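Periplasmic binding protein/LacI transcriptional regulator (Burkholderia graminis C4D1M, PDB 5HQJ) binds D-arabinose between its two domains and probably serves as the sugar-capturing component of an ABC transporter. Local coordinates at residues 31-36 and 113-118; 91-96 and 157-162; 100-105 and 120-125; 128-133 and 294-299; 167-172 and 215-220. One frame throughout, in Å; residues are numbered along the deposited sequence.

Contact 1: residues 31-36 and 113-118. With 64K (alpha-D-arabinopyranose), chain B.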
# COMPACT_ATOMS: atom_id res chain seq x y z
N VAL A 31 0.78 -3.80 22.61
CA VAL A 31 1.14 -3.25 21.31
C VAL A 31 -0.11 -2.89 20.52
O VAL A 31 -1.14 -3.55 20.62
CB VAL A 31 1.99 -4.25 20.48
CG1 VAL A 31 3.28 -4.55 21.22
CG2 VAL A 31 1.23 -5.55 20.14
N ALA A 32 0.03 -1.85 19.73
CA ALA A 32 -1.05 -1.32 18.93
C ALA A 32 -0.58 -1.20 17.48
O ALA A 32 0.54 -0.76 17.23
CB ALA A 32 -1.50 0.03 19.48
N VAL A 33 -1.45 -1.60 16.55
CA VAL A 33 -1.16 -1.48 15.12
C VAL A 33 -2.25 -0.68 14.43
O VAL A 33 -3.45 -0.92 14.65
CB VAL A 33 -1.01 -2.85 14.47
CG1 VAL A 33 -0.56 -2.69 13.04
CG2 VAL A 33 -0.00 -3.70 15.21
N ILE A 34 -1.82 0.29 13.62
CA ILE A 34 -2.71 1.30 13.03
C ILE A 34 -2.63 1.24 11.53
O ILE A 34 -1.55 1.49 10.96
CB ILE A 34 -2.29 2.75 13.48
CG1 ILE A 34 -2.21 2.82 15.01
CG2 ILE A 34 -3.26 3.82 12.91
CD1 ILE A 34 -1.56 4.09 15.54
N PRO A 35 -3.75 0.91 10.87
CA PRO A 35 -3.76 1.04 9.41
C PRO A 35 -4.00 2.48 8.97
O PRO A 35 -4.21 3.34 9.83
CB PRO A 35 -4.94 0.15 9.01
CG PRO A 35 -5.91 0.35 10.13
CD PRO A 35 -5.03 0.34 11.35
N LYS A 36 -4.01 2.72 7.67
CA LYS A 36 -4.34 4.05 7.17
C LYS A 36 -5.81 4.34 7.47
O LYS A 36 -6.19 5.50 7.68
CB LYS A 36 -4.06 4.18 5.67
CG LYS A 36 -2.55 4.38 5.30
CD LYS A 36 -2.38 4.57 3.78
CE LYS A 36 -0.90 4.68 3.36
NZ LYS A 36 -0.78 5.08 1.93
N LEU A 113 7.48 2.10 15.21
CA LEU A 113 7.95 1.83 13.88
C LEU A 113 6.83 2.00 12.87
O LEU A 113 5.63 2.10 13.23
CB LEU A 113 8.53 0.41 13.80
CG LEU A 113 7.63 -0.82 14.01
CD1 LEU A 113 6.81 -1.17 12.76
CD2 LEU A 113 8.46 -2.05 14.42
N THR A 114 7.21 2.06 11.60
CA THR A 114 6.22 2.15 10.53
C THR A 114 6.22 0.90 9.67
O THR A 114 7.20 0.14 9.68
CB THR A 114 6.48 3.38 9.66
OG1 THR A 114 7.82 3.35 9.15
CG2 THR A 114 6.28 4.63 10.50
N TYR A 115 5.10 0.70 8.96
CA TYR A 115 4.96 -0.41 8.00
C TYR A 115 4.09 0.11 6.85
O TYR A 115 3.29 1.03 7.04
CB TYR A 115 4.37 -1.68 8.66
CG TYR A 115 2.91 -1.58 8.96
CD1 TYR A 115 2.46 -0.86 10.07
CD2 TYR A 115 1.96 -2.12 8.11
CE1 TYR A 115 1.12 -0.71 10.33
CE2 TYR A 115 0.60 -1.97 8.36
CZ TYR A 115 0.20 -1.26 9.48
OH TYR A 115 -1.13 -1.07 9.76
N ASP A 116 4.33 -0.44 5.66
CA ASP A 116 3.56 -0.15 4.45
C ASP A 116 3.78 1.24 3.87
O ASP A 116 4.14 1.36 2.70
CB ASP A 116 2.06 -0.36 4.73
CG ASP A 116 1.20 0.03 3.57
OD1 ASP A 116 1.45 -0.44 2.44
OD2 ASP A 116 0.31 0.85 3.80
N SER A 117 3.51 2.26 4.69
CA SER A 117 3.70 3.66 4.29
C SER A 117 4.43 4.43 5.40
O SER A 117 3.95 4.63 6.52
CB SER A 117 2.37 4.35 3.96
OG SER A 117 2.61 5.42 3.02
N ASP A 118 5.64 4.85 5.04
CA ASP A 118 6.58 5.44 6.00
C ASP A 118 6.35 6.92 6.31
O ASP A 118 5.69 7.63 5.54
CB ASP A 118 8.01 5.26 5.46
CG ASP A 118 9.07 5.40 6.55
OD1 ASP A 118 8.71 5.50 7.73
OD2 ASP A 118 10.28 5.40 6.22
O2 64K B . 0.32 -0.18 0.09
C2 64K B . -0.96 0.50 -0.14
C3 64K B . -1.87 -0.46 -0.83
O3 64K B . -1.46 -0.58 -2.18
C4 64K B . -3.31 0.02 -0.87
O4 64K B . -3.47 1.17 -1.72
C5 64K B . -3.73 0.41 0.48
O5 64K B . -2.91 1.51 0.93
C1 64K B . -1.55 0.94 1.17
O1 64K B . -0.76 1.92 1.71
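P35 and K36 run past D116 and S117 without any backbone pairing, their nearest CA atoms being those of K36 and S117, 8.5 Å apart. Strands 30-34 and 111-115 are not neighbours in the parallel sheet, since strand 87-90 lies between them, and side chains have to bridge the distance. Y115 does so from one side. Its CG sits between the backbone N and the carbonyl carbon (chi1 74°), which swings the ring toward strand 30-34. There OH gives a weak hydrogen bond to the carbonyl O of I34, at 2.9 Å, and the side chain crosses that of V33 at about a right angle, with V33 CG1 3.8 Å from Y115 CE1. At the loop end, K36 reaches out as an extended chain whose CE presses tightly on S117 CB, 3.3 Å away. Its NZ donates to N164 and, weakly, to O1 of the arabinose. D116 spreads its carboxylate over two sugar hydroxyls: OD1 accepts a hydrogen bond from O2 at 2.6 Å and OD2 one from O1, also at 2.6 Å. OD2 is gripped a second time by S91 OG, which should help fix the rotation of the carboxylate. Loops beyond the carboxyl ends of parallel strands, carrying an aspartate that clasps neighbouring hydroxyls, are characteristic of the sugar site of periplasmic binding proteins, and they form part of its wall on this domain.

Contact 2: residues 91-96 and 157-162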
# COMPACT_ATOMS: atom_id res chain seq x y z
N SER A 91 0.95 2.51 9.72
CA SER A 91 1.00 2.92 8.32
C SER A 91 0.46 4.36 8.18
O SER A 91 -0.70 4.63 8.51
CB SER A 91 0.17 1.95 7.48
OG SER A 91 0.19 2.34 6.13
N VAL A 92 1.30 5.27 7.68
CA VAL A 92 1.02 6.71 7.71
C VAL A 92 0.38 7.27 6.44
O VAL A 92 0.86 7.07 5.34
CB VAL A 92 2.33 7.48 7.96
CG1 VAL A 92 2.07 8.95 8.10
CG2 VAL A 92 3.00 6.95 9.20
N ASN A 93 -0.73 7.99 6.62
CA ASN A 93 -1.40 8.57 5.47
C ASN A 93 -0.64 9.75 4.88
O ASN A 93 -0.51 9.87 3.67
CB ASN A 93 -2.82 8.99 5.85
CG ASN A 93 -3.84 7.87 5.65
OD1 ASN A 93 -3.99 7.31 4.55
ND2 ASN A 93 -4.55 7.55 6.69
N GLU A 94 -0.12 10.59 5.76
CA GLU A 94 0.65 11.77 5.36
C GLU A 94 1.79 12.00 6.39
O GLU A 94 1.53 12.20 7.57
CB GLU A 94 -0.28 12.98 5.23
CG GLU A 94 0.30 14.16 4.44
CD GLU A 94 1.40 14.85 5.20
OE1 GLU A 94 2.44 15.16 4.58
OE2 GLU A 94 1.21 15.06 6.42
N PRO A 95 3.06 11.95 5.92
CA PRO A 95 4.21 11.78 6.82
C PRO A 95 4.48 12.96 7.74
O PRO A 95 4.87 12.74 8.90
CB PRO A 95 5.39 11.59 5.85
CG PRO A 95 4.96 12.20 4.60
CD PRO A 95 3.48 12.02 4.51
N LYS A 96 4.29 14.18 7.26
CA LYS A 96 4.66 15.34 8.05
C LYS A 96 3.69 15.45 9.22
O LYS A 96 4.11 15.72 10.34
CB LYS A 96 4.67 16.64 7.21
CG LYS A 96 5.75 16.70 6.09
CD LYS A 96 5.25 16.02 4.80
CE LYS A 96 6.29 15.94 3.68
NZ LYS A 96 5.78 15.14 2.52
N THR A 157 -4.09 6.85 -9.02
CA THR A 157 -3.56 6.68 -7.68
C THR A 157 -4.66 6.82 -6.65
O THR A 157 -5.83 6.95 -7.02
CB THR A 157 -2.38 7.66 -7.44
OG1 THR A 157 -1.79 7.32 -6.17
CG2 THR A 157 -2.78 9.16 -7.51
N GLY A 158 -4.28 6.79 -5.37
CA GLY A 158 -5.24 6.89 -4.29
C GLY A 158 -5.24 8.29 -3.74
O GLY A 158 -5.53 9.25 -4.45
N GLN A 159 -4.85 8.40 -2.48
CA GLN A 159 -4.72 9.70 -1.85
C GLN A 159 -3.39 10.37 -2.29
O GLN A 159 -2.34 9.74 -2.33
CB GLN A 159 -4.85 9.57 -0.31
CG GLN A 159 -4.02 8.45 0.38
CD GLN A 159 -4.74 7.09 0.48
OE1 GLN A 159 -4.80 6.34 -0.49
NE2 GLN A 159 -5.25 6.76 1.66
N LEU A 160 -3.50 11.63 -2.66
CA LEU A 160 -2.39 12.36 -3.24
C LEU A 160 -1.22 12.63 -2.28
O LEU A 160 -0.12 12.94 -2.73
CB LEU A 160 -2.89 13.69 -3.83
CG LEU A 160 -3.97 13.62 -4.90
CD1 LEU A 160 -4.43 15.02 -5.30
CD2 LEU A 160 -3.48 12.84 -6.11
N GLY A 161 -1.43 12.47 -0.97
CA GLY A 161 -0.40 12.76 0.01
C GLY A 161 0.40 11.57 0.49
O GLY A 161 1.34 11.71 1.26
N ALA A 162 0.02 10.40 0.01
CA ALA A 162 0.64 9.15 0.41
C ALA A 162 2.03 8.96 -0.18
O ALA A 162 2.20 8.92 -1.40
CB ALA A 162 -0.26 7.99 0.03
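N93 and A162 make the close part of this contact. The carbonyl O of N93 faces A162 CA at 3.5 Å in a CA-H...O contact, with an angle of 142° at the hydrogen, and the CA atoms of N93 and A162 are 5.5 Å apart. Next to it the amides of N93 and Q159 meet. The side chains cross at about a right angle, yet their amide planes are only 18° apart, and Q159 NE2 gives N93 OD1 a weak hydrogen bond of 3.2 Å, bent to 133° at the hydrogen. Q159 gets there through a bend at chi2, while the nitrogen of the N93 amide, ND2, donates to the carbonyl O of K36. Toward solvent the fit slackens. P95 CD at 3.9 Å and E94 CG at 4.1 Å stand off from the carbonyl O of G161, and the E94 carboxylate turns back to S97. K96, exposed and poorly ordered, adds a long ion pair to E94. The contact spans the cleft, consistent with a closed, sugar-bound form. Residues 91-96 link strand 87-90 to helix 99-106 in one domain, and residues 157-162 link strand 150-156 to helix 163-176 in the other, with A162 as N-cap and P95 resting on V163 in that helix's first turn.

Contact 3: residues 100-105 and 120-125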
# COMPACT_ATOMS: atom_id res chain seq x y z
N SER A 100 5.49 14.94 14.92
CA SER A 100 5.64 15.51 16.25
C SER A 100 5.17 14.58 17.37
O SER A 100 5.87 14.41 18.37
CB SER A 100 4.87 16.84 16.31
OG SER A 100 4.45 17.23 15.01
N VAL A 101 4.00 13.98 17.22
CA VAL A 101 3.46 13.12 18.27
C VAL A 101 4.23 11.79 18.35
O VAL A 101 4.33 11.18 19.41
CB VAL A 101 1.95 12.86 18.06
CG1 VAL A 101 1.70 12.03 16.78
CG2 VAL A 101 1.34 12.17 19.28
N MSE A 102 4.79 11.35 17.23
CA MSE A 102 5.56 10.11 17.25
C MSE A 102 6.87 10.26 18.01
O MSE A 102 7.32 9.33 18.67
CB MSE A 102 5.82 9.62 15.82
CG MSE A 102 4.55 9.07 15.18
SE MSE A 102 4.72 8.48 13.34
CE MSE A 102 5.92 6.96 13.68
N LYS A 103 7.44 11.46 17.96
CA LYS A 103 8.63 11.75 18.74
C LYS A 103 8.35 11.76 20.24
O LYS A 103 9.16 11.25 21.01
CB LYS A 103 9.23 13.09 18.33
CG LYS A 103 9.83 13.07 16.94
CD LYS A 103 11.04 13.97 16.81
CE LYS A 103 11.83 13.63 15.54
NZ LYS A 103 12.99 12.71 15.79
N ARG A 104 7.21 12.30 20.67
CA ARG A 104 6.88 12.33 22.10
C ARG A 104 6.69 10.92 22.65
O ARG A 104 7.20 10.59 23.73
CB ARG A 104 5.63 13.16 22.36
CG ARG A 104 5.49 14.37 21.45
CD ARG A 104 4.70 15.48 22.13
NE ARG A 104 3.55 14.95 22.85
CZ ARG A 104 2.33 14.81 22.34
NH1 ARG A 104 2.07 15.20 21.10
NH2 ARG A 104 1.36 14.29 23.09
N ALA A 105 5.97 10.09 21.90
CA ALA A 105 5.76 8.69 22.25
C ALA A 105 7.08 8.00 22.56
O ALA A 105 7.22 7.29 23.55
CB ALA A 105 5.05 7.96 21.10
N PRO A 120 9.47 9.15 7.31
CA PRO A 120 10.91 9.04 7.57
C PRO A 120 11.50 9.97 8.64
O PRO A 120 12.56 9.64 9.16
CB PRO A 120 11.54 9.36 6.21
CG PRO A 120 10.45 9.96 5.39
CD PRO A 120 9.19 9.34 5.88
N LYS A 121 10.83 11.07 8.97
CA LYS A 121 11.38 12.04 9.92
C LYS A 121 10.69 12.01 11.29
O LYS A 121 10.92 12.88 12.13
CB LYS A 121 11.29 13.44 9.32
CG LYS A 121 12.06 13.62 8.02
CD LYS A 121 13.56 13.54 8.26
CE LYS A 121 14.34 14.05 7.05
NZ LYS A 121 14.38 13.06 5.94
N SER A 122 9.86 11.00 11.52
CA SER A 122 9.16 10.82 12.80
C SER A 122 10.04 10.27 13.93
O SER A 122 9.63 10.25 15.10
CB SER A 122 7.98 9.87 12.61
OG SER A 122 8.42 8.62 12.09
N GLY A 123 11.23 9.81 13.58
CA GLY A 123 12.12 9.20 14.55
C GLY A 123 11.81 7.74 14.78
O GLY A 123 12.35 7.11 15.69
N ARG A 124 10.93 7.20 13.94
CA ARG A 124 10.56 5.79 14.06
C ARG A 124 11.82 4.94 13.94
O ARG A 124 12.78 5.33 13.28
CB ARG A 124 9.52 5.40 12.99
CG ARG A 124 10.06 5.03 11.62
CD ARG A 124 10.77 6.17 10.87
NE ARG A 124 11.12 5.70 9.53
CZ ARG A 124 12.22 5.00 9.24
NH1 ARG A 124 13.11 4.69 10.18
NH2 ARG A 124 12.42 4.60 7.99
N SER A 125 11.82 3.79 14.61
CA SER A 125 12.99 2.92 14.68
C SER A 125 13.33 2.35 13.32
O SER A 125 14.49 2.16 12.98
CB SER A 125 12.75 1.77 15.67
OG SER A 125 11.69 0.91 15.27
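M102, present as selenomethionine, points from helix 99-106 at S122 and curls its end around it. The chain runs straight to SE and then bends at chi3 (67°), so that SE lies 3.6 Å from S122 CB while the terminal CE turns alongside the hydroxyl, 3.4 Å from S122 OG. The same methyl reaches R124 CB at 4.0 Å. S122 OG is occupied with S119 O and also accepts a weak bond from the backbone N of R124, and the selenomethionine meets it purely by van der Waals contact. Helix 99-106 is the connecting helix of the beta-alpha-beta crossover from strand 87-90 to strand 111-115, and residues 120-125 belong to the loop that follows, leading to strand 127-129. M102 also packs on V112 and T114 of strand 111-115. K103, one residue on, lies along the outer side of the loop. Its CG is 3.4 Å from the carbonyl O of S122, its CE is 3.6 Å from the carbonyl O of K121, and a bend at chi4 (-97°) lays NZ against G123 CA, 3.8 Å away. G123, with phi at 84°, adopts a backbone shape that calls for glycine. The guanidinium of R124 leads away from the helix to a salt bridge with D118.

Contact 4: residues 128-133 and 294-299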
# COMPACT_ATOMS: atom_id res chain seq x y z
N ILE A 128 9.07 -1.19 7.80
CA ILE A 128 8.83 -2.48 7.22
C ILE A 128 7.85 -2.36 6.05
O ILE A 128 6.67 -2.08 6.24
CB ILE A 128 8.23 -3.45 8.26
CG1 ILE A 128 9.17 -3.54 9.46
CG2 ILE A 128 7.92 -4.82 7.64
CD1 ILE A 128 8.54 -4.23 10.66
N GLY A 129 8.32 -2.62 4.84
CA GLY A 129 7.40 -2.55 3.73
C GLY A 129 8.02 -2.74 2.37
O GLY A 129 9.17 -3.17 2.23
N THR A 130 7.22 -2.43 1.36
CA THR A 130 7.63 -2.51 -0.03
C THR A 130 8.64 -1.42 -0.35
O THR A 130 8.63 -0.34 0.25
CB THR A 130 6.38 -2.37 -0.94
OG1 THR A 130 5.51 -3.43 -0.57
CG2 THR A 130 6.73 -2.47 -2.38
N ASN A 131 9.52 -1.72 -1.31
CA ASN A 131 10.35 -0.70 -1.94
C ASN A 131 9.51 -0.11 -3.03
O ASN A 131 9.40 -0.67 -4.11
CB ASN A 131 11.64 -1.27 -2.51
CG ASN A 131 12.54 -0.21 -3.11
OD1 ASN A 131 12.09 0.91 -3.43
ND2 ASN A 131 13.81 -0.54 -3.27
N ASN A 132 8.85 0.99 -2.71
CA ASN A 132 7.74 1.41 -3.55
C ASN A 132 8.19 2.06 -4.83
O ASN A 132 7.59 1.83 -5.87
CB ASN A 132 6.83 2.31 -2.74
CG ASN A 132 6.00 1.53 -1.77
OD1 ASN A 132 5.07 0.82 -2.15
ND2 ASN A 132 6.34 1.64 -0.49
N GLU A 133 9.31 2.77 -4.81
CA GLU A 133 9.81 3.29 -6.07
C GLU A 133 10.22 2.11 -6.96
O GLU A 133 9.90 2.09 -8.15
CB GLU A 133 10.97 4.28 -5.89
CG GLU A 133 11.39 4.91 -7.21
CD GLU A 133 12.25 6.15 -7.05
OE1 GLU A 133 12.23 6.77 -5.97
OE2 GLU A 133 12.95 6.50 -8.02
N ILE A 294 13.22 -3.05 6.54
CA ILE A 294 13.03 -4.36 5.93
C ILE A 294 12.20 -4.19 4.66
O ILE A 294 11.13 -3.61 4.68
CB ILE A 294 12.33 -5.37 6.89
CG1 ILE A 294 13.22 -5.71 8.08
CG2 ILE A 294 11.96 -6.68 6.13
CD1 ILE A 294 12.53 -6.61 9.11
N ASP A 295 12.76 -4.67 3.56
CA ASP A 295 12.11 -4.75 2.29
C ASP A 295 11.32 -6.06 2.22
O ASP A 295 11.89 -7.12 1.98
CB ASP A 295 13.13 -4.68 1.15
CG ASP A 295 12.50 -4.74 -0.23
OD1 ASP A 295 11.30 -5.03 -0.35
OD2 ASP A 295 13.23 -4.50 -1.21
N THR A 296 10.02 -5.99 2.39
CA THR A 296 9.21 -7.21 2.42
C THR A 296 8.93 -7.79 1.01
O THR A 296 8.44 -8.93 0.90
CB THR A 296 7.87 -6.98 3.20
OG1 THR A 296 7.23 -5.77 2.77
CG2 THR A 296 8.14 -6.91 4.70
N GLY A 297 9.25 -7.04 -0.04
CA GLY A 297 9.23 -7.56 -1.39
C GLY A 297 7.85 -7.55 -2.01
O GLY A 297 6.84 -7.33 -1.33
N VAL A 298 7.79 -7.83 -3.31
CA VAL A 298 6.55 -7.71 -4.07
C VAL A 298 6.63 -8.70 -5.24
O VAL A 298 7.68 -8.82 -5.87
CB VAL A 298 6.34 -6.24 -4.58
CG1 VAL A 298 7.34 -5.86 -5.68
CG2 VAL A 298 4.92 -6.01 -5.08
N THR A 299 5.53 -9.44 -5.49
CA THR A 299 5.46 -10.51 -6.47
C THR A 299 4.68 -9.97 -7.69
O THR A 299 3.58 -9.43 -7.54
CB THR A 299 4.77 -11.79 -5.93
OG1 THR A 299 5.38 -12.21 -4.70
CG2 THR A 299 4.85 -12.91 -6.95
O HOH W 1 5.83 -5.95 0.52
O HOH W 2 9.64 -4.38 -2.53
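The carbonyl O of G129 is met by two neighbouring groups of the other segment: T296 N donates to it at 2.9 Å, tilted well above the carbonyl plane, and D295 CA approaches in a CA-H...O contact at 3.3 Å. In return G129 N gives a nearly straight bond of 3.0 Å to the carbonyl O of I294, with 168° at the hydrogen. Together these bonds make a short parallel ladder in which I128 pairs with I294 and G129 with D295. Beside the ladder, I128 CG2 and T296 CG2 touch at 3.6 Å, the two side chains crossing at about a right angle. Past the ladder the chains part and water fills in. One molecule joins T130 OG1, T296 OG1 and the carbonyl O of G297, and T130 OG1 is also bonded to Q267. A second accepts a hydrogen bond from N131 N and donates one to D295 OD1, 2.8 Å from the water oxygen. That carboxylate atom also accepts from G297 N at 2.9 Å, closing an Asx turn. Strand 294-295 is the edge of the six-stranded parallel sheet. At their far ends the segments enter helix 132-146, which leads to strand 150-156 of the second sheet, and strand 299-301 of that same sheet. Such adjacent interdomain crossings are two of the three that form the hinge of type I periplasmic binding proteins.

Contact 5: residues 167-172 and 215-220. With 64K (alpha-D-arabinopyranose), chain B.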
# COMPACT_ATOMS: atom_id res chain seq x y z
N GLU A 167 5.81 7.46 -4.41
CA GLU A 167 7.00 6.76 -4.83
C GLU A 167 6.73 5.79 -5.98
O GLU A 167 7.53 5.68 -6.88
CB GLU A 167 7.60 6.04 -3.64
CG GLU A 167 8.22 7.05 -2.68
CD GLU A 167 8.65 6.45 -1.35
OE1 GLU A 167 8.13 5.38 -1.00
OE2 GLU A 167 9.51 7.04 -0.66
N ARG A 168 5.61 5.08 -5.91
CA ARG A 168 5.23 4.17 -6.97
C ARG A 168 5.11 4.96 -8.27
O ARG A 168 5.57 4.54 -9.33
CB ARG A 168 3.89 3.48 -6.67
CG ARG A 168 4.01 2.52 -5.50
CD ARG A 168 2.65 1.96 -5.05
NE ARG A 168 2.84 1.34 -3.76
CZ ARG A 168 1.88 0.92 -2.95
NH1 ARG A 168 0.60 0.99 -3.32
NH2 ARG A 168 2.20 0.38 -1.77
N ILE A 169 4.42 6.08 -8.20
CA ILE A 169 4.29 6.92 -9.40
C ILE A 169 5.65 7.41 -9.94
O ILE A 169 5.95 7.40 -11.17
CB ILE A 169 3.39 8.15 -9.11
CG1 ILE A 169 1.97 7.71 -8.74
CG2 ILE A 169 3.32 9.12 -10.32
CD1 ILE A 169 1.11 8.84 -8.15
N ALA A 170 6.51 7.86 -9.04
CA ALA A 170 7.85 8.29 -9.45
C ALA A 170 8.65 7.16 -10.10
O ALA A 170 9.33 7.39 -11.10
CB ALA A 170 8.57 8.87 -8.27
N GLY A 171 8.54 5.95 -9.57
CA GLY A 171 9.16 4.80 -10.20
C GLY A 171 8.65 4.50 -11.60
O GLY A 171 9.42 4.22 -12.51
N ILE A 172 7.34 4.58 -11.79
CA ILE A 172 6.77 4.41 -13.12
C ILE A 172 7.29 5.47 -14.06
O ILE A 172 7.71 5.11 -15.15
CB ILE A 172 5.20 4.46 -13.08
CG1 ILE A 172 4.60 3.29 -12.25
CG2 ILE A 172 4.66 4.51 -14.48
CD1 ILE A 172 3.13 3.46 -11.90
N PHE A 215 -2.04 2.08 -15.36
CA PHE A 215 -1.45 1.62 -14.09
C PHE A 215 -2.36 2.01 -12.92
O PHE A 215 -2.69 3.21 -12.78
CB PHE A 215 -0.13 2.30 -13.79
CG PHE A 215 0.96 2.13 -14.81
CD1 PHE A 215 1.03 2.98 -15.91
CD2 PHE A 215 2.00 1.21 -14.62
CE1 PHE A 215 2.08 2.87 -16.84
CE2 PHE A 215 3.01 1.11 -15.54
CZ PHE A 215 3.07 1.94 -16.63
N GLY A 216 -2.70 1.06 -12.07
CA GLY A 216 -3.37 1.36 -10.83
C GLY A 216 -2.36 1.13 -9.72
O GLY A 216 -1.93 0.00 -9.52
N VAL A 217 -1.91 2.20 -9.05
CA VAL A 217 -0.86 2.07 -8.07
C VAL A 217 -1.40 1.95 -6.63
O VAL A 217 -0.61 1.83 -5.67
CB VAL A 217 0.15 3.25 -8.12
CG1 VAL A 217 0.91 3.20 -9.46
CG2 VAL A 217 -0.51 4.64 -7.80
N SER A 218 -2.73 2.01 -6.47
CA SER A 218 -3.38 1.81 -5.17
C SER A 218 -4.45 0.71 -5.30
O SER A 218 -4.77 0.28 -6.39
CB SER A 218 -3.99 3.11 -4.66
OG SER A 218 -5.11 3.45 -5.42
N GLN A 219 -4.98 0.22 -4.19
CA GLN A 219 -5.76 -1.02 -4.27
C GLN A 219 -7.05 -0.84 -5.07
O GLN A 219 -7.52 -1.82 -5.62
CB GLN A 219 -6.06 -1.62 -2.88
CG GLN A 219 -6.51 -0.66 -1.80
CD GLN A 219 -7.75 0.08 -2.18
OE1 GLN A 219 -7.70 1.24 -2.58
NE2 GLN A 219 -8.89 -0.59 -2.07
N VAL A 220 -7.58 0.38 -5.18
CA VAL A 220 -8.82 0.65 -5.96
C VAL A 220 -8.68 0.67 -7.51
O VAL A 220 -9.68 0.59 -8.26
CB VAL A 220 -9.41 2.00 -5.54
CG1 VAL A 220 -8.71 3.16 -6.25
CG2 VAL A 220 -10.91 2.04 -5.81
O2 64K B . 0.32 -0.18 0.09
C2 64K B . -0.96 0.50 -0.14
C3 64K B . -1.87 -0.46 -0.83
O3 64K B . -1.46 -0.58 -2.18
C4 64K B . -3.31 0.02 -0.87
O4 64K B . -3.47 1.17 -1.72
C5 64K B . -3.73 0.41 0.48
O5 64K B . -2.91 1.51 0.93
C1 64K B . -1.55 0.94 1.17
O1 64K B . -0.76 1.92 1.71
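R168 leaves helix 163-176 and slides past V217 in the opposite direction, touching something at nearly every step. Its CB lies 4.0 Å from V217 CB, and farther out CD rests 3.3 Å from the carbonyl O of V217. NE is held by N132 OD1. At the tip NH1 serves two acceptors, V217 O at 2.8 Å, lying in the guanidinium plane and reached at 162°, and O3 of the arabinose, also at 2.8 Å. NH2 binds sugar O2 at 2.7 Å, and F246 adds a cation-pi contact. Beyond V217 the loop turns its own backbone to the sugar, with Q219 N donating to O4. One turn along the helix the contact is apolar: I172 CG2 stands over one face of the F215 ring, 3.8 Å from its centroid, while I172 CD1 packs very closely on V217 CG1. I169 CG1 meets V217 CG2, side chains crossing at about a right angle. An arginine bound at NE and NH1 by protein oxygens has little rotational freedom, and one hydrogen each of NH1 and NH2 goes to adjacent hydroxyls, O3 and O2. This is consistent with recognition of the sugar through its oxygen positions, the positive charge probably reinforcing the bonds.

Contacts 1 and 5 grip the same arabinose from opposite domains, both buried and polar at the sugar, and contact 5 has the larger apolar part, I172 and I169 against F215 and V217. Contact 2 joins those domains beside the sugar, and S91 and N93 tie it to D116 and K36 of contact 1. Contact 4 shares a sheet with contact 1, through neighbouring strands 111-115 and 127-129, and reaches contact 5 where N132 holds R168. It relies on backbone bonds and water. Contact 3 lies farthest from the chain's centre, about 21 Å away, and is partly exposed. It has no hydrogen bonds between its segments, yet the R124-D118 salt bridge connects it to contact 1.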